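Local structure of ESAT-6/WXG100 secretion system protein (Streptococcus gallolyticus, 7JQE) at residues V329-S335 with I373-I379; R155-K160 with T477-N481; K234-L238 with I416-S420. The protein is the EsaA subunit of the bacterial type VIIb secretion system, represented here by a fragment of its extracellular region, and probably takes part in toxin export. All coordinates share one frame; numbering follows the deposited sequence.

Contact 1 of 3, residues V329-S335 with I373-I379; sequences VTISNVS and ITLDLNI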
loop_
_atom_site.group_PDB
_atom_site.type_symbol
_atom_site.label_atom_id
_atom_site.label_comp_id
_atom_site.label_asym_id
_atom_site.label_seq_id
_atom_site.Cartn_x
_atom_site.Cartn_y
_atom_site.Cartn_z
ATOM N N VAL A 329 63.210 -45.258 18.672
ATOM C CA VAL A 329 61.902 -44.861 18.164
ATOM C C VAL A 329 61.918 -43.359 17.920
ATOM O O VAL A 329 62.393 -42.592 18.767
ATOM C CB VAL A 329 60.783 -45.250 19.147
ATOM C CG1 VAL A 329 59.422 -44.842 18.601
ATOM C CG2 VAL A 329 60.834 -46.747 19.435
ATOM N N THR A 330 61.394 -42.937 16.768
ATOM C CA THR A 330 61.500 -41.545 16.347
ATOM C C THR A 330 60.208 -41.079 15.691
ATOM O O THR A 330 59.326 -41.873 15.350
ATOM C CB THR A 330 62.661 -41.336 15.368
ATOM O OG1 THR A 330 62.363 -41.993 14.128
ATOM C CG2 THR A 330 63.954 -41.895 15.943
ATOM N N ILE A 331 60.121 -39.764 15.509
ATOM C CA ILE A 331 59.017 -39.099 14.822
ATOM C C ILE A 331 59.617 -38.298 13.676
ATOM O O ILE A 331 60.409 -37.377 13.910
ATOM C CB ILE A 331 58.228 -38.183 15.772
ATOM C CG1 ILE A 331 57.568 -38.997 16.886
ATOM C CG2 ILE A 331 57.207 -37.364 15.000
ATOM C CD1 ILE A 331 57.335 -38.208 18.154
ATOM N N SER A 332 59.242 -38.636 12.444
ATOM C CA SER A 332 59.845 -38.017 11.272
ATOM C C SER A 332 58.776 -37.516 10.308
ATOM O O SER A 332 57.626 -37.958 10.330
ATOM C CB SER A 332 60.777 -38.995 10.540
ATOM O OG SER A 332 60.045 -40.057 9.956
ATOM N N ASN A 333 59.186 -36.573 9.456
ATOM C CA ASN A 333 58.363 -36.078 8.349
ATOM C C ASN A 333 57.025 -35.526 8.842
ATOM O O ASN A 333 55.957 -35.869 8.330
ATOM C CB ASN A 333 58.158 -37.169 7.293
ATOM C CG ASN A 333 59.471 -37.652 6.688
ATOM O OD1 ASN A 333 60.402 -36.869 6.484
ATOM N ND2 ASN A 333 59.552 -38.951 6.406
ATOM N N VAL A 334 57.091 -34.646 9.837
ATOM C CA VAL A 334 55.902 -34.015 10.400
ATOM C C VAL A 334 55.522 -32.812 9.554
ATOM O O VAL A 334 56.387 -32.087 9.050
ATOM C CB VAL A 334 56.138 -33.601 11.864
ATOM C CG1 VAL A 334 54.928 -32.853 12.399
ATOM C CG2 VAL A 334 56.428 -34.816 12.718
ATOM N N SER A 335 54.216 -32.599 9.402
ATOM C CA SER A 335 53.677 -31.390 8.797
ATOM C C SER A 335 52.297 -31.135 9.382
ATOM O O SER A 335 51.621 -32.062 9.837
ATOM C CB SER A 335 53.582 -31.495 7.273
ATOM O OG SER A 335 52.442 -32.242 6.893
ATOM N N ILE A 373 47.373 -33.153 10.425
ATOM C CA ILE A 373 48.754 -33.441 10.793
ATOM C C ILE A 373 49.120 -34.801 10.222
ATOM O O ILE A 373 48.341 -35.757 10.338
ATOM C CB ILE A 373 48.942 -33.427 12.320
ATOM C CG1 ILE A 373 48.814 -32.010 12.877
ATOM C CG2 ILE A 373 50.285 -34.035 12.695
ATOM C CD1 ILE A 373 49.007 -31.939 14.380
ATOM N N THR A 374 50.298 -34.894 9.608
ATOM C CA THR A 374 50.838 -36.165 9.141
ATOM C C THR A 374 52.266 -36.325 9.634
ATOM O O THR A 374 53.047 -35.369 9.634
ATOM C CB THR A 374 50.821 -36.284 7.607
ATOM O OG1 THR A 374 51.684 -35.293 7.033
ATOM C CG2 THR A 374 49.416 -36.111 7.067
ATOM N N LEU A 375 52.605 -37.542 10.048
ATOM C CA LEU A 375 53.966 -37.860 10.456
ATOM C C LEU A 375 54.240 -39.327 10.172
ATOM O O LEU A 375 53.349 -40.087 9.782
ATOM C CB LEU A 375 54.201 -37.568 11.940
ATOM C CG LEU A 375 53.366 -38.421 12.897
ATOM C CD1 LEU A 375 54.209 -38.934 14.051
ATOM C CD2 LEU A 375 52.175 -37.614 13.407
ATOM N N ASP A 376 55.496 -39.715 10.380
ATOM C CA ASP A 376 55.921 -41.107 10.359
ATOM C C ASP A 376 56.395 -41.489 11.754
ATOM O O ASP A 376 57.224 -40.787 12.343
ATOM C CB ASP A 376 57.043 -41.336 9.334
ATOM C CG ASP A 376 56.520 -41.516 7.920
ATOM O OD1 ASP A 376 55.342 -41.903 7.767
ATOM O OD2 ASP A 376 57.290 -41.279 6.963
ATOM N N LEU A 377 55.852 -42.581 12.290
ATOM C CA LEU A 377 56.335 -43.161 13.537
ATOM C C LEU A 377 57.273 -44.314 13.200
ATOM O O LEU A 377 56.844 -45.324 12.633
ATOM C CB LEU A 377 55.182 -43.646 14.416
ATOM C CG LEU A 377 55.596 -44.353 15.714
ATOM C CD1 LEU A 377 56.302 -43.391 16.657
ATOM C CD2 LEU A 377 54.404 -45.007 16.403
ATOM N N ASN A 378 58.548 -44.158 13.543
ATOM C CA ASN A 378 59.572 -45.152 13.243
ATOM C C ASN A 378 59.908 -45.936 14.506
ATOM O O ASN A 378 60.372 -45.357 15.494
ATOM C CB ASN A 378 60.828 -44.489 12.676
ATOM C CG ASN A 378 60.535 -43.632 11.459
ATOM O OD1 ASN A 378 60.360 -44.145 10.352
ATOM N ND2 ASN A 378 60.482 -42.317 11.656
ATOM N N ILE A 379 59.666 -47.244 14.472
ATOM C CA ILE A 379 60.088 -48.166 15.522
ATOM C C ILE A 379 61.031 -49.156 14.854
ATOM O O ILE A 379 60.581 -50.079 14.163
ATOM C CB ILE A 379 58.909 -48.885 16.184
ATOM C CG1 ILE A 379 57.889 -47.875 16.717
ATOM C CG2 ILE A 379 59.411 -49.817 17.290
ATOM C CD1 ILE A 379 56.634 -48.509 17.275
#

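Contact 2 of 3, residues R155-K160 with T477-N481; sequences RKLAIK and TELTN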
loop_
_atom_site.group_PDB
_atom_site.type_symbol
_atom_site.label_atom_id
_atom_site.label_comp_id
_atom_site.label_asym_id
_atom_site.label_seq_id
_atom_site.Cartn_x
_atom_site.Cartn_y
_atom_site.Cartn_z
ATOM N N ARG A 155 -34.442 45.770 -25.184
ATOM C CA ARG A 155 -34.254 46.095 -23.775
ATOM C C ARG A 155 -33.628 44.925 -23.021
ATOM O O ARG A 155 -32.680 45.105 -22.249
ATOM C CB ARG A 155 -35.598 46.493 -23.163
ATOM C CG ARG A 155 -35.529 47.059 -21.756
ATOM C CD ARG A 155 -36.655 48.067 -21.536
ATOM N NE ARG A 155 -37.795 47.791 -22.409
ATOM C CZ ARG A 155 -38.858 47.076 -22.056
ATOM N NH1 ARG A 155 -38.940 46.564 -20.837
ATOM N NH2 ARG A 155 -39.841 46.874 -22.922
ATOM N N LYS A 156 -34.145 43.712 -23.241
ATOM C CA LYS A 156 -33.568 42.532 -22.603
ATOM C C LYS A 156 -32.101 42.360 -22.975
ATOM O O LYS A 156 -31.272 42.024 -22.121
ATOM C CB LYS A 156 -34.364 41.286 -22.988
ATOM C CG LYS A 156 -35.587 41.038 -22.126
ATOM C CD LYS A 156 -36.366 39.829 -22.622
ATOM C CE LYS A 156 -37.152 39.183 -21.491
ATOM N NZ LYS A 156 -37.998 40.170 -20.765
ATOM N N LEU A 157 -31.759 42.575 -24.247
ATOM C CA LEU A 157 -30.364 42.462 -24.660
ATOM C C LEU A 157 -29.488 43.449 -23.897
ATOM O O LEU A 157 -28.412 43.091 -23.401
ATOM C CB LEU A 157 -30.244 42.683 -26.168
ATOM C CG LEU A 157 -28.827 42.546 -26.734
ATOM C CD1 LEU A 157 -28.268 41.152 -26.461
ATOM C CD2 LEU A 157 -28.798 42.859 -28.221
ATOM N N ALA A 158 -29.942 44.701 -23.783
ATOM C CA ALA A 158 -29.166 45.712 -23.073
ATOM C C ALA A 158 -28.980 45.345 -21.605
ATOM O O ALA A 158 -27.909 45.572 -21.033
ATOM C CB ALA A 158 -29.843 47.077 -23.201
ATOM N N ILE A 159 -30.018 44.793 -20.974
ATOM C CA ILE A 159 -29.913 44.395 -19.574
ATOM C C ILE A 159 -28.914 43.257 -19.423
ATOM O O ILE A 159 -28.030 43.294 -18.559
ATOM C CB ILE A 159 -31.297 44.008 -19.019
ATOM C CG1 ILE A 159 -32.255 45.201 -19.091
ATOM C CG2 ILE A 159 -31.173 43.490 -17.590
ATOM C CD1 ILE A 159 -33.697 44.866 -18.752
ATOM N N LYS A 160 -29.037 42.232 -20.266
ATOM C CA LYS A 160 -28.127 41.092 -20.194
ATOM C C LYS A 160 -26.677 41.535 -20.354
ATOM O O LYS A 160 -25.806 41.138 -19.574
ATOM C CB LYS A 160 -28.506 40.063 -21.259
ATOM C CG LYS A 160 -27.497 38.951 -21.442
ATOM C CD LYS A 160 -28.065 37.842 -22.311
ATOM C CE LYS A 160 -29.265 37.181 -21.648
ATOM N NZ LYS A 160 -29.789 36.028 -22.437
ATOM N N THR A 477 -32.772 39.078 -15.732
ATOM C CA THR A 477 -33.142 39.918 -16.868
ATOM C C THR A 477 -34.657 40.008 -17.007
ATOM O O THR A 477 -35.218 41.104 -17.131
ATOM C CB THR A 477 -32.517 39.375 -18.155
ATOM O OG1 THR A 477 -31.090 39.387 -18.043
ATOM C CG2 THR A 477 -32.924 40.228 -19.342
ATOM N N GLU A 478 -35.336 38.859 -16.976
ATOM C CA GLU A 478 -36.781 38.850 -17.170
ATOM C C GLU A 478 -37.500 39.569 -16.036
ATOM O O GLU A 478 -38.515 40.240 -16.263
ATOM C CB GLU A 478 -37.278 37.410 -17.311
ATOM C CG GLU A 478 -36.791 36.731 -18.580
ATOM C CD GLU A 478 -37.251 35.292 -18.700
ATOM O OE1 GLU A 478 -37.877 34.783 -17.748
ATOM O OE2 GLU A 478 -36.980 34.668 -19.749
ATOM N N LEU A 479 -36.994 39.444 -14.807
ATOM C CA LEU A 479 -37.607 40.155 -13.691
ATOM C C LEU A 479 -37.381 41.657 -13.800
ATOM O O LEU A 479 -38.276 42.448 -13.481
ATOM C CB LEU A 479 -37.067 39.624 -12.367
ATOM C CG LEU A 479 -37.475 38.192 -12.019
ATOM C CD1 LEU A 479 -36.480 37.575 -11.042
ATOM C CD2 LEU A 479 -38.881 38.168 -11.448
ATOM N N THR A 480 -36.191 42.073 -14.242
ATOM C CA THR A 480 -35.955 43.497 -14.457
ATOM C C THR A 480 -36.852 44.033 -15.565
ATOM O O THR A 480 -37.448 45.108 -15.430
ATOM C CB THR A 480 -34.485 43.752 -14.789
ATOM O OG1 THR A 480 -33.675 43.438 -13.653
ATOM C CG2 THR A 480 -34.275 45.214 -15.155
ATOM N N ASN A 481 -36.968 43.291 -16.668
ATOM C CA ASN A 481 -37.834 43.717 -17.759
ATOM C C ASN A 481 -39.283 43.823 -17.306
ATOM O O ASN A 481 -40.020 44.706 -17.759
ATOM C CB ASN A 481 -37.706 42.747 -18.933
ATOM C CG ASN A 481 -38.528 43.177 -20.127
ATOM O OD1 ASN A 481 -38.121 44.052 -20.891
ATOM N ND2 ASN A 481 -39.695 42.568 -20.293
#

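Contact 3 of 3, residues K234-L238 with I416-S420; sequences KLALL and IDTAS. With EDO (1,2-ethanediol), chain F; EDO (1,2-ethanediol), chain B.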
loop_
_atom_site.group_PDB
_atom_site.type_symbol
_atom_site.label_atom_id
_atom_site.label_comp_id
_atom_site.label_asym_id
_atom_site.label_seq_id
_atom_site.Cartn_x
_atom_site.Cartn_y
_atom_site.Cartn_z
ATOM N N LYS A 234 10.789 3.118 6.257
ATOM C CA LYS A 234 9.448 2.587 6.464
ATOM C C LYS A 234 9.124 2.474 7.944
ATOM O O LYS A 234 8.002 2.781 8.367
ATOM C CB LYS A 234 9.313 1.236 5.769
ATOM C CG LYS A 234 9.711 1.299 4.316
ATOM C CD LYS A 234 9.506 -0.017 3.609
ATOM C CE LYS A 234 9.880 0.109 2.144
ATOM N NZ LYS A 234 9.739 -1.181 1.419
ATOM N N LEU A 235 10.095 2.047 8.754
ATOM C CA LEU A 235 9.867 1.983 10.195
ATOM C C LEU A 235 9.633 3.369 10.772
ATOM O O LEU A 235 8.814 3.540 11.683
ATOM C CB LEU A 235 11.048 1.310 10.892
ATOM C CG LEU A 235 11.108 -0.201 10.730
ATOM C CD1 LEU A 235 12.477 -0.724 11.145
ATOM C CD2 LEU A 235 9.999 -0.829 11.564
ATOM N N ALA A 236 10.358 4.370 10.268
ATOM C CA ALA A 236 10.138 5.736 10.730
ATOM C C ALA A 236 8.714 6.185 10.432
ATOM O O ALA A 236 8.079 6.851 11.260
ATOM C CB ALA A 236 11.151 6.683 10.087
ATOM N N LEU A 237 8.190 5.805 9.263
ATOM C CA LEU A 237 6.835 6.190 8.886
ATOM C C LEU A 237 5.800 5.497 9.762
ATOM O O LEU A 237 4.843 6.133 10.223
ATOM C CB LEU A 237 6.595 5.874 7.409
ATOM C CG LEU A 237 5.173 6.060 6.870
ATOM C CD1 LEU A 237 4.694 7.489 7.074
ATOM C CD2 LEU A 237 5.090 5.666 5.396
ATOM N N LEU A 238 5.973 4.193 10.005
ATOM C CA LEU A 238 5.067 3.494 10.911
ATOM C C LEU A 238 5.052 4.149 12.284
ATOM O O LEU A 238 4.030 4.119 12.979
ATOM C CB LEU A 238 5.463 2.024 11.032
ATOM C CG LEU A 238 5.473 1.220 9.732
ATOM C CD1 LEU A 238 6.004 -0.187 9.980
ATOM C CD2 LEU A 238 4.084 1.167 9.150
ATOM N N ILE A 416 5.920 -5.035 7.723
ATOM C CA ILE A 416 6.445 -3.676 7.630
ATOM C C ILE A 416 6.213 -3.111 6.237
ATOM O O ILE A 416 5.817 -1.950 6.077
ATOM C CB ILE A 416 7.937 -3.651 8.008
ATOM C CG1 ILE A 416 8.121 -3.932 9.501
ATOM C CG2 ILE A 416 8.578 -2.332 7.613
ATOM C CD1 ILE A 416 9.490 -4.484 9.847
ATOM N N ASP A 417 6.455 -3.923 5.202
ATOM C CA ASP A 417 6.301 -3.428 3.838
ATOM C C ASP A 417 4.840 -3.143 3.516
ATOM O O ASP A 417 4.519 -2.099 2.937
ATOM C CB ASP A 417 6.885 -4.432 2.841
ATOM C CG ASP A 417 8.404 -4.368 2.761
ATOM O OD1 ASP A 417 8.960 -3.248 2.759
ATOM O OD2 ASP A 417 9.040 -5.441 2.696
ATOM N N THR A 418 3.943 -4.055 3.889
ATOM C CA THR A 418 2.529 -3.877 3.591
ATOM C C THR A 418 1.978 -2.626 4.265
ATOM O O THR A 418 1.430 -1.740 3.604
ATOM C CB THR A 418 1.746 -5.116 4.024
ATOM O OG1 THR A 418 2.169 -6.235 3.237
ATOM C CG2 THR A 418 0.243 -4.895 3.825
ATOM N N ALA A 419 2.127 -2.532 5.588
ATOM C CA ALA A 419 1.553 -1.404 6.313
ATOM C C ALA A 419 2.169 -0.081 5.873
ATOM O O ALA A 419 1.462 0.922 5.723
ATOM C CB ALA A 419 1.731 -1.601 7.815
ATOM N N SER A 420 3.486 -0.052 5.665
ATOM C CA SER A 420 4.123 1.186 5.230
ATOM C C SER A 420 3.601 1.623 3.868
ATOM O O SER A 420 3.415 2.821 3.624
ATOM C CB SER A 420 5.638 1.018 5.181
ATOM O OG SER A 420 6.270 2.253 4.907
HETATM C C1 EDO F . 12.113 -0.715 -1.687
HETATM O O1 EDO F . 11.746 0.395 -0.857
HETATM C C2 EDO F . 10.895 -1.214 -2.458
HETATM O O2 EDO F . 9.891 -1.656 -1.534
HETATM C C1 EDO B . 0.837 -11.104 5.106
HETATM O O1 EDO B . -0.016 -11.100 3.954
HETATM C C2 EDO B . 1.040 -9.678 5.609
HETATM O O2 EDO B . 1.669 -8.895 4.587
HETATM O O HOH W 1 6.398 -0.610 1.295
#

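Contact 1 of 3, residues V329-S335 with I373-I379
N378 ND2 donates to two hydroxyls of the opposing strand in an antiparallel pair interrupted by a beta bulge: to S332 OG at 2.9 Å, in the plane of the amide, and to T330 OG1 at 3.1 Å, a more bent bond whose acceptor is tilted from that plane. With chi1 near -55°, N378 leans across toward the neighbouring strand, and its NH2 is held by two acceptors. Backbone bonds join the hydrogen-bonded pairs T330-N378 and S332-D376. The register slips by one residue, and pairing resumes at S335-T374, where S335 OG and T374 OG1 share a hydrogen bond of 3.1 Å. At the bulge N333 turns out of line, phi and psi positive, and its ND2 makes a long 3.3 Å bond to D376 OD2 on the anti side of the carboxylate; D376 OD1 forms a salt bridge with R383 NH1. V329, I331, L377 and I379 make an apolar layer on the other face. V329 and I379 lie side by side, L377 CD1 reaches V329 CG1, and V339 packs on V334 and L375. I384 of the second subunit packs on L377. I331 CG2 meets L375 CD1 at 3.5 Å, and V334 CG2 rests on L375 CB at 3.6 Å.

Contact 2 of 3, residues R155-K160 with T477-N481
K156, N481 and T477 bury the most surface where two helices pack at a steep angle, the axes of the two short segments 9.6 Å apart and their directions 125° from one another. The contact sets helix 152-164 against the long helix 462-491. K156 runs its aliphatic chain over the second helix: CG lies 3.9 Å from T477 CG2, and CE passes E478 CG at 3.8 Å. A bend at the last torsion, chi4 52°, then brings its ammonium group in beside N481; the two side chains cross at about a right angle. T477 turns its methyl to the first helix, where CG2 meets the carbonyl oxygen of K156 as well as its CG, while the side chains of I159 and T477 run past each other in opposite directions. The threonine hydroxyl is bonded to V473 O of its own helix. N481 stretches toward the first helix, with CG anti to its backbone N, and enters between K156 and R155. Its amide plane lies only 16° from that of the R155 guanidinium, although the two side chains cross at about a right angle. One turn on along the first helix, I159 CD1 packs on T480 CG2 at 3.7 Å; T480 OG1 is engaged by R127 of helix 102-135. E478 takes its salt bridge from K129 of the second subunit, with K156 NZ some way off at 5.7 Å from E478 OE2. Two basic side chains thus converge on one neutral amide, and the nearby carboxylate, committed to the other subunit, may ease the charge of K156 only weakly, from a distance.

Contact 3 of 3, residues K234-L238 with I416-S420
K234 leaves its helix facing S420, and its CB sits 3.3 Å from S420 OG, with I416 CG2 farther off at 4.1 Å. CG also lies against S420 OG, a hydroxyl placed here by a chi1 of -173°. CD and CE then pass D417 OD1, CD at 3.4 Å. Fully extended beyond CG, the chain carries NZ to a 2.6 Å salt bridge with D417 OD1, met on the anti side and 31° out of the carboxylate plane. NZ also donates to O2 of an ethanediol molecule, probably from the crystallisation liquor, and makes a weak bond to a water that donates to D417 O. The helices, 225-244 and 396-427, run 55° apart in direction, measured on the short segments in contact, in the central helical part of the chain, next to the second subunit, whose S414 packs on K234. D417 OD2 has weak bonds to Y231 OH and to S414 OG of that subunit. Deeper in, L238 and I416 cross at about a right angle, CD1 to CG2. L238 CD2 lies 3.9 Å from A419 CB, and L235 CD2 reaches I416 CD1 at 4.1 Å. L237 CD2 touches S420 OG from the next turn.

Overall arrangement
From the N terminus, the chain first passes helix 102-135 and helix 152-164, which supplies the first half of contact 2, then helix 225-244, which supplies the first half of contact 3. It next enters the strands, where contact 1 closes the shortest loop by pairing 327-335 with 369-379. Returning along helix 396-427, it closes contact 3, and helix 462-491 finally closes contact 2. The three loops are nested without crossing: contact 1 inside contact 3, and contact 3 inside contact 2. This out-and-back path gives an elongated molecule. Contacts 1 and 2 lie on opposite sides of its centre, their centres about 126 Å apart, with contact 3 close to the middle.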